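Local structure of R.Pab1 family restriction endonuclease (Campylobacter coli, 7CFA) at residues I21-R26 with V45-E50; N148-S153 with C173-L178. The protein probably acts as a restriction DNA glycosylase of the R.PabI family, excising a base from its recognition sequence and then cleaving the DNA strand as a lyase. The protein carries 2 engineered substitutions. All blocks are in the same frame, centred on the assembly; numbering follows the deposited sequence.

Both contacts are antiparallel strand pairings in one seven-stranded sheet, and their centres lie about 9 Å apart. Contact 1 joins strands 21-27 and 47-51, and contact 2 joins the far ends of hairpin strands 152-159 and 166-175. Strands 47-51 and 166-175 are neighbours, with backbone bonds between Val-49 and Phe-174 and between His-47 and Val-176. Contact 1 is partly buried and mixes a regular pairing with charged side chains on one face. Contact 2 is buried, has a single bridge, and closes with phenylalanine, leucine and proline packing. Contact 1 lies toward the 32-35 end of the sheet, contact 2 further in.

Contact 1: residues I21-R26 with V45-E50; sequences IRIKQR and VKHYVE
This is an antiparallel strand pairing toward one side of the seven-stranded sheet, with a salt-bridge network on one face and isoleucine, valine, glutamine and histidine side chains on the other. Arg-22 with Glu-50 and Lys-24 with Tyr-48 are hydrogen-bonded pairs; Ile-23 with Val-49 and Gln-25 with His-47 are non-hydrogen-bonded pairs. Glu-50 N reaches Arg-22 O at 2.6 Å, nearly along the C=O axis.

On the charged face, Glu-50 CG is anti to the backbone N (chi1 -163°), and the side chain lies alongside Arg-22, pointing the same way. Arg-22 bends at chi3 (-62°) and meets Glu-50 OE1 side-on with two nitrogens. Arg-22 NH2 meets the syn lone pair of Glu-50 OE1 at 2.6 Å, and Arg-22 NE lies 2.9 Å from the same Glu-50 OE1. Lys-24 crosses Glu-50 at about a right angle, and Lys-24 NZ sits 3.2 Å from Glu-50 OE2, above the carboxylate plane. Lys-24 NZ also forms a salt bridge with Glu-154, whose carboxylate is close to that of Glu-50. If both carboxylates are ionised, the lysine charge would probably offset their repulsion.

The extended Arg-26 chain crosses the Tyr-48 ring obliquely, with Arg-26 CD 3.8 Å from Tyr-48 CE1. Its guanidinium stands almost perpendicular to the ring, and Arg-26 NH1 donates to Tyr-48 OH at 3.2 Å. On the opposite face, Ile-23 CD1 touches Val-49 CG2 at 3.8 Å. Gln-25 CD lies over one face of the His-47 ring, the amide tilted 42° from it. His-47 ND1 is hydrogen-bonded to the backbone N of Asn-44.

Strand 21-27 is flanked on its other edge by strand 32-35, and strand 47-51 by strand 166-175, where Tyr-48 rests on Pro-175 and Glu-50 on Tyr-171.

Contact 2: residues N148-S153 with C173-L178; sequences NNEFLS and CFPVHL
The backbones meet antiparallel at one hydrogen-bonded pair, Leu-152 with Cys-173, where Leu-152 N bonds Cys-173 O at 3.1 Å and Cys-173 N returns to Leu-152 O at 2.8 Å. The second bond runs nearly along its C=O axis. This is the open end of the beta hairpin made by strands 152-159 and 166-175. Before the pair, a type I turn runs from Asn-148 to Phe-151. Asn-148 OD1 accepts from Glu-150 N on an in-plane lone pair, forming an Asx turn. After the pair, residues 176-178 form a short 3-10 segment.

Phe-151 and Phe-174 lie side by side and point the same way, with ring planes 46° apart. The closest approach is Phe-151 CD2 to Phe-174 CB at 3.5 Å. The two rings have different first torsions. Phe-151 CG is anti to the carbonyl carbon (chi1 -66°), while Phe-174 CG takes the crowded position between N and carbonyl (chi1 51°). Leu-178 reaches back from the 3-10 segment. Leu-178 CD1 packs against Phe-151 CZ at 3.9 Å and Glu-150 CB at 3.7 Å.

Glu-150 bends at chi2, so its carboxylate turns across Pro-175, with Glu-150 OE1 3.3 Å from Pro-175 CG. The same oxygen lies near the His-177 ring, but the charged atoms do not touch. A protonated histidine would probably be favoured there. Leu-152 CD1 packs on Cys-173 CB at 3.9 Å.

Strand 47-51 borders strand 166-175 on its other edge, and Phe-174 lies on Val-49. Strand 130-145 runs beside strand 152-159, with a backbone hydrogen bond between Ser-153 and Tyr-144. Helix 208-219 packs on this region, with Ile-210 touching Phe-151 and Asn-148.

Contact 1: residues I21-R26 with V45-E50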
loop_
_atom_site.group_PDB
_atom_site.type_symbol
_atom_site.label_atom_id
_atom_site.label_comp_id
_atom_site.label_asym_id
_atom_site.label_seq_id
_atom_site.Cartn_x
_atom_site.Cartn_y
_atom_site.Cartn_z
ATOM N N ILE A 21 1.654 -15.261 1.904
ATOM C CA ILE A 21 1.431 -15.977 0.652
ATOM C C ILE A 21 0.174 -15.426 -0.003
ATOM O O ILE A 21 -0.894 -15.388 0.621
ATOM C CB ILE A 21 1.302 -17.493 0.877
ATOM C CG1 ILE A 21 2.508 -18.032 1.649
ATOM C CG2 ILE A 21 1.165 -18.206 -0.459
ATOM C CD1 ILE A 21 3.794 -17.995 0.866
ATOM N N ARG A 22 0.299 -15.008 -1.260
ATOM C CA ARG A 22 -0.840 -14.552 -2.040
ATOM C C ARG A 22 -0.771 -15.165 -3.431
ATOM O O ARG A 22 0.310 -15.462 -3.944
ATOM C CB ARG A 22 -0.890 -13.018 -2.134
ATOM C CG ARG A 22 -1.068 -12.318 -0.790
ATOM C CD ARG A 22 -1.355 -10.828 -0.955
ATOM N NE ARG A 22 -0.258 -10.113 -1.602
ATOM C CZ ARG A 22 -0.201 -8.790 -1.724
ATOM N NH1 ARG A 22 -1.178 -8.033 -1.240
ATOM N NH2 ARG A 22 0.835 -8.220 -2.327
ATOM N N ILE A 23 -1.941 -15.355 -4.035
ATOM C CA ILE A 23 -2.063 -15.914 -5.377
ATOM C C ILE A 23 -2.533 -14.809 -6.311
ATOM O O ILE A 23 -3.539 -14.143 -6.039
ATOM C CB ILE A 23 -3.033 -17.109 -5.409
ATOM C CG1 ILE A 23 -2.621 -18.160 -4.377
ATOM C CG2 ILE A 23 -3.077 -17.718 -6.803
ATOM C CD1 ILE A 23 -1.246 -18.745 -4.619
ATOM N N LYS A 24 -1.805 -14.615 -7.408
ATOM C CA LYS A 24 -2.122 -13.593 -8.393
ATOM C C LYS A 24 -2.062 -14.199 -9.788
ATOM O O LYS A 24 -1.599 -15.326 -9.981
ATOM C CB LYS A 24 -1.165 -12.396 -8.285
ATOM C CG LYS A 24 0.294 -12.746 -8.525
ATOM C CD LYS A 24 1.188 -11.526 -8.376
ATOM C CE LYS A 24 2.651 -11.887 -8.588
ATOM N NZ LYS A 24 3.548 -10.714 -8.394
ATOM N N GLN A 25 -2.536 -13.433 -10.768
ATOM C CA GLN A 25 -2.547 -13.851 -12.166
ATOM C C GLN A 25 -1.726 -12.860 -12.978
ATOM O O GLN A 25 -2.022 -11.660 -12.982
ATOM C CB GLN A 25 -3.978 -13.942 -12.702
ATOM C CG GLN A 25 -4.082 -14.475 -14.124
ATOM C CD GLN A 25 -5.510 -14.793 -14.528
ATOM O OE1 GLN A 25 -6.388 -14.954 -13.678
ATOM N NE2 GLN A 25 -5.749 -14.885 -15.831
ATOM N N ARG A 26 -0.701 -13.362 -13.663
ATOM C CA ARG A 26 0.205 -12.513 -14.428
ATOM C C ARG A 26 -0.445 -12.133 -15.753
ATOM O O ARG A 26 -0.791 -13.007 -16.557
ATOM C CB ARG A 26 1.534 -13.229 -14.659
ATOM C CG ARG A 26 2.654 -12.333 -15.164
ATOM C CD ARG A 26 3.972 -13.093 -15.232
ATOM N NE ARG A 26 5.103 -12.211 -15.505
ATOM C CZ ARG A 26 6.367 -12.617 -15.578
ATOM N NH1 ARG A 26 6.667 -13.896 -15.400
ATOM N NH2 ARG A 26 7.331 -11.742 -15.830
ATOM N N VAL A 45 -1.815 -21.285 -16.350
ATOM C CA VAL A 45 -0.377 -21.037 -16.375
ATOM C C VAL A 45 -0.021 -19.629 -15.911
ATOM O O VAL A 45 1.139 -19.370 -15.568
ATOM C CB VAL A 45 0.181 -21.287 -17.786
ATOM C CG1 VAL A 45 -0.005 -22.744 -18.172
ATOM C CG2 VAL A 45 -0.505 -20.375 -18.790
ATOM N N LYS A 46 -0.983 -18.710 -15.894
ATOM C CA LYS A 46 -0.720 -17.338 -15.486
ATOM C C LYS A 46 -0.853 -17.124 -13.984
ATOM O O LYS A 46 -0.502 -16.044 -13.495
ATOM C CB LYS A 46 -1.656 -16.378 -16.229
ATOM C CG LYS A 46 -1.412 -16.321 -17.730
ATOM C CD LYS A 46 -2.387 -15.376 -18.415
ATOM C CE LYS A 46 -2.148 -15.336 -19.915
ATOM N NZ LYS A 46 -3.109 -14.435 -20.608
ATOM N N HIS A 47 -1.339 -18.115 -13.243
ATOM C CA HIS A 47 -1.451 -17.989 -11.796
ATOM C C HIS A 47 -0.086 -18.180 -11.146
ATOM O O HIS A 47 0.593 -19.184 -11.381
ATOM C CB HIS A 47 -2.453 -18.998 -11.240
ATOM C CG HIS A 47 -3.882 -18.597 -11.432
ATOM N ND1 HIS A 47 -4.632 -19.003 -12.516
ATOM C CD2 HIS A 47 -4.698 -17.819 -10.681
ATOM C CE1 HIS A 47 -5.848 -18.498 -12.421
ATOM N NE2 HIS A 47 -5.914 -17.774 -11.318
ATOM N N TYR A 48 0.310 -17.211 -10.327
ATOM C CA TYR A 48 1.596 -17.222 -9.648
ATOM C C TYR A 48 1.395 -17.188 -8.140
ATOM O O TYR A 48 0.375 -16.707 -7.640
ATOM C CB TYR A 48 2.460 -16.025 -10.070
ATOM C CG TYR A 48 3.270 -16.245 -11.327
ATOM C CD1 TYR A 48 2.652 -16.365 -12.567
ATOM C CD2 TYR A 48 4.658 -16.315 -11.277
ATOM C CE1 TYR A 48 3.393 -16.560 -13.718
ATOM C CE2 TYR A 48 5.406 -16.510 -12.422
ATOM C CZ TYR A 48 4.769 -16.632 -13.638
ATOM O OH TYR A 48 5.510 -16.825 -14.782
ATOM N N VAL A 49 2.381 -17.709 -7.422
ATOM C CA VAL A 49 2.449 -17.574 -5.973
ATOM C C VAL A 49 3.291 -16.349 -5.650
ATOM O O VAL A 49 4.386 -16.180 -6.197
ATOM C CB VAL A 49 3.044 -18.836 -5.327
ATOM C CG1 VAL A 49 3.199 -18.642 -3.822
ATOM C CG2 VAL A 49 2.179 -20.048 -5.628
ATOM N N GLU A 50 2.779 -15.486 -4.781
ATOM C CA GLU A 50 3.526 -14.333 -4.292
ATOM C C GLU A 50 3.887 -14.581 -2.836
ATOM O O GLU A 50 2.999 -14.703 -1.987
ATOM C CB GLU A 50 2.720 -13.044 -4.437
ATOM C CG GLU A 50 3.571 -11.790 -4.328
ATOM C CD GLU A 50 2.754 -10.517 -4.384
ATOM O OE1 GLU A 50 1.975 -10.270 -3.440
ATOM O OE2 GLU A 50 2.884 -9.770 -5.377
#

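Contact 2: residues N148-S153 with C173-L178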
loop_
_atom_site.group_PDB
_atom_site.type_symbol
_atom_site.label_atom_id
_atom_site.label_comp_id
_atom_site.label_asym_id
_atom_site.label_seq_id
_atom_site.Cartn_x
_atom_site.Cartn_y
_atom_site.Cartn_z
ATOM N N ASN A 148 16.489 -19.842 -13.805
ATOM C CA ASN A 148 15.265 -20.597 -14.049
ATOM C C ASN A 148 14.153 -19.613 -14.388
ATOM O O ASN A 148 13.710 -18.846 -13.526
ATOM C CB ASN A 148 14.910 -21.435 -12.825
ATOM C CG ASN A 148 13.871 -22.502 -13.126
ATOM O OD1 ASN A 148 12.924 -22.272 -13.877
ATOM N ND2 ASN A 148 14.050 -23.678 -12.538
ATOM N N ASN A 149 13.698 -19.628 -15.644
ATOM C CA ASN A 149 12.731 -18.641 -16.111
ATOM C C ASN A 149 11.380 -18.743 -15.413
ATOM O O ASN A 149 10.514 -17.897 -15.655
ATOM C CB ASN A 149 12.543 -18.768 -17.625
ATOM C CG ASN A 149 13.754 -18.286 -18.404
ATOM O OD1 ASN A 149 14.473 -17.390 -17.962
ATOM N ND2 ASN A 149 13.983 -18.879 -19.569
ATOM N N GLU A 150 11.179 -19.742 -14.553
ATOM C CA GLU A 150 9.926 -19.841 -13.814
ATOM C C GLU A 150 9.934 -18.978 -12.557
ATOM O O GLU A 150 8.871 -18.528 -12.115
ATOM C CB GLU A 150 9.650 -21.301 -13.450
ATOM C CG GLU A 150 9.650 -22.253 -14.638
ATOM C CD GLU A 150 8.395 -22.144 -15.486
ATOM O OE1 GLU A 150 7.284 -22.169 -14.917
ATOM O OE2 GLU A 150 8.521 -22.034 -16.724
ATOM N N PHE A 151 11.105 -18.734 -11.978
ATOM C CA PHE A 151 11.224 -18.026 -10.711
ATOM C C PHE A 151 11.659 -16.583 -10.932
ATOM O O PHE A 151 12.485 -16.297 -11.803
ATOM C CB PHE A 151 12.224 -18.727 -9.788
ATOM C CG PHE A 151 11.779 -20.087 -9.333
ATOM C CD1 PHE A 151 12.107 -21.220 -10.058
ATOM C CD2 PHE A 151 11.031 -20.231 -8.179
ATOM C CE1 PHE A 151 11.696 -22.471 -9.637
ATOM C CE2 PHE A 151 10.618 -21.477 -7.752
ATOM C CZ PHE A 151 10.949 -22.599 -8.482
ATOM N N LEU A 152 11.095 -15.679 -10.135
ATOM C CA LEU A 152 11.511 -14.285 -10.132
ATOM C C LEU A 152 11.277 -13.716 -8.744
ATOM O O LEU A 152 10.485 -14.244 -7.958
ATOM C CB LEU A 152 10.765 -13.455 -11.190
ATOM C CG LEU A 152 9.267 -13.176 -11.017
ATOM C CD1 LEU A 152 9.001 -11.908 -10.204
ATOM C CD2 LEU A 152 8.585 -13.085 -12.372
ATOM N N SER A 153 11.975 -12.626 -8.450
ATOM C CA SER A 153 11.739 -11.859 -7.240
ATOM C C SER A 153 11.532 -10.402 -7.618
ATOM O O SER A 153 12.182 -9.890 -8.534
ATOM C CB SER A 153 12.898 -11.989 -6.241
ATOM O OG SER A 153 14.091 -11.444 -6.770
ATOM N N CYS A 173 8.337 -15.067 -6.304
ATOM C CA CYS A 173 7.219 -15.437 -7.160
ATOM C C CYS A 173 7.579 -16.604 -8.069
ATOM O O CYS A 173 8.720 -16.731 -8.528
ATOM C CB CYS A 173 6.761 -14.246 -8.011
ATOM S SG CYS A 173 6.354 -12.766 -7.053
ATOM N N PHE A 174 6.585 -17.443 -8.337
ATOM C CA PHE A 174 6.728 -18.609 -9.200
ATOM C C PHE A 174 5.332 -19.145 -9.519
ATOM O O PHE A 174 4.393 -18.928 -8.745
ATOM C CB PHE A 174 7.587 -19.698 -8.538
ATOM C CG PHE A 174 7.148 -20.054 -7.150
ATOM C CD1 PHE A 174 6.188 -21.031 -6.941
ATOM C CD2 PHE A 174 7.698 -19.414 -6.053
ATOM C CE1 PHE A 174 5.783 -21.359 -5.662
ATOM C CE2 PHE A 174 7.297 -19.738 -4.773
ATOM C CZ PHE A 174 6.339 -20.711 -4.577
ATOM N N PRO A 175 5.179 -19.844 -10.646
ATOM C CA PRO A 175 3.851 -20.331 -11.037
ATOM C C PRO A 175 3.291 -21.342 -10.047
ATOM O O PRO A 175 4.026 -22.102 -9.412
ATOM C CB PRO A 175 4.100 -20.978 -12.405
ATOM C CG PRO A 175 5.360 -20.357 -12.902
ATOM C CD PRO A 175 6.189 -20.108 -11.684
ATOM N N VAL A 176 1.960 -21.344 -9.931
ATOM C CA VAL A 176 1.280 -22.271 -9.031
ATOM C C VAL A 176 1.421 -23.707 -9.518
ATOM O O VAL A 176 1.488 -24.640 -8.708
ATOM C CB VAL A 176 -0.201 -21.870 -8.881
ATOM C CG1 VAL A 176 -0.933 -22.831 -7.952
ATOM C CG2 VAL A 176 -0.314 -20.443 -8.373
ATOM N N HIS A 177 1.478 -23.918 -10.835
ATOM C CA HIS A 177 1.568 -25.279 -11.349
ATOM C C HIS A 177 2.909 -25.939 -11.051
ATOM O O HIS A 177 3.058 -27.137 -11.312
ATOM C CB HIS A 177 1.291 -25.301 -12.857
ATOM C CG HIS A 177 2.269 -24.513 -13.672
ATOM N ND1 HIS A 177 3.524 -24.987 -13.991
ATOM C CD2 HIS A 177 2.172 -23.291 -14.246
ATOM C CE1 HIS A 177 4.160 -24.085 -14.719
ATOM N NE2 HIS A 177 3.362 -23.048 -14.889
ATOM N N LEU A 178 3.882 -25.201 -10.510
ATOM C CA LEU A 178 5.123 -25.818 -10.057
ATOM C C LEU A 178 4.962 -26.539 -8.728
ATOM O O LEU A 178 5.818 -27.354 -8.373
ATOM C CB LEU A 178 6.228 -24.770 -9.922
ATOM C CG LEU A 178 6.766 -24.111 -11.191
ATOM C CD1 LEU A 178 7.912 -23.183 -10.830
ATOM C CD2 LEU A 178 7.215 -25.156 -12.197
#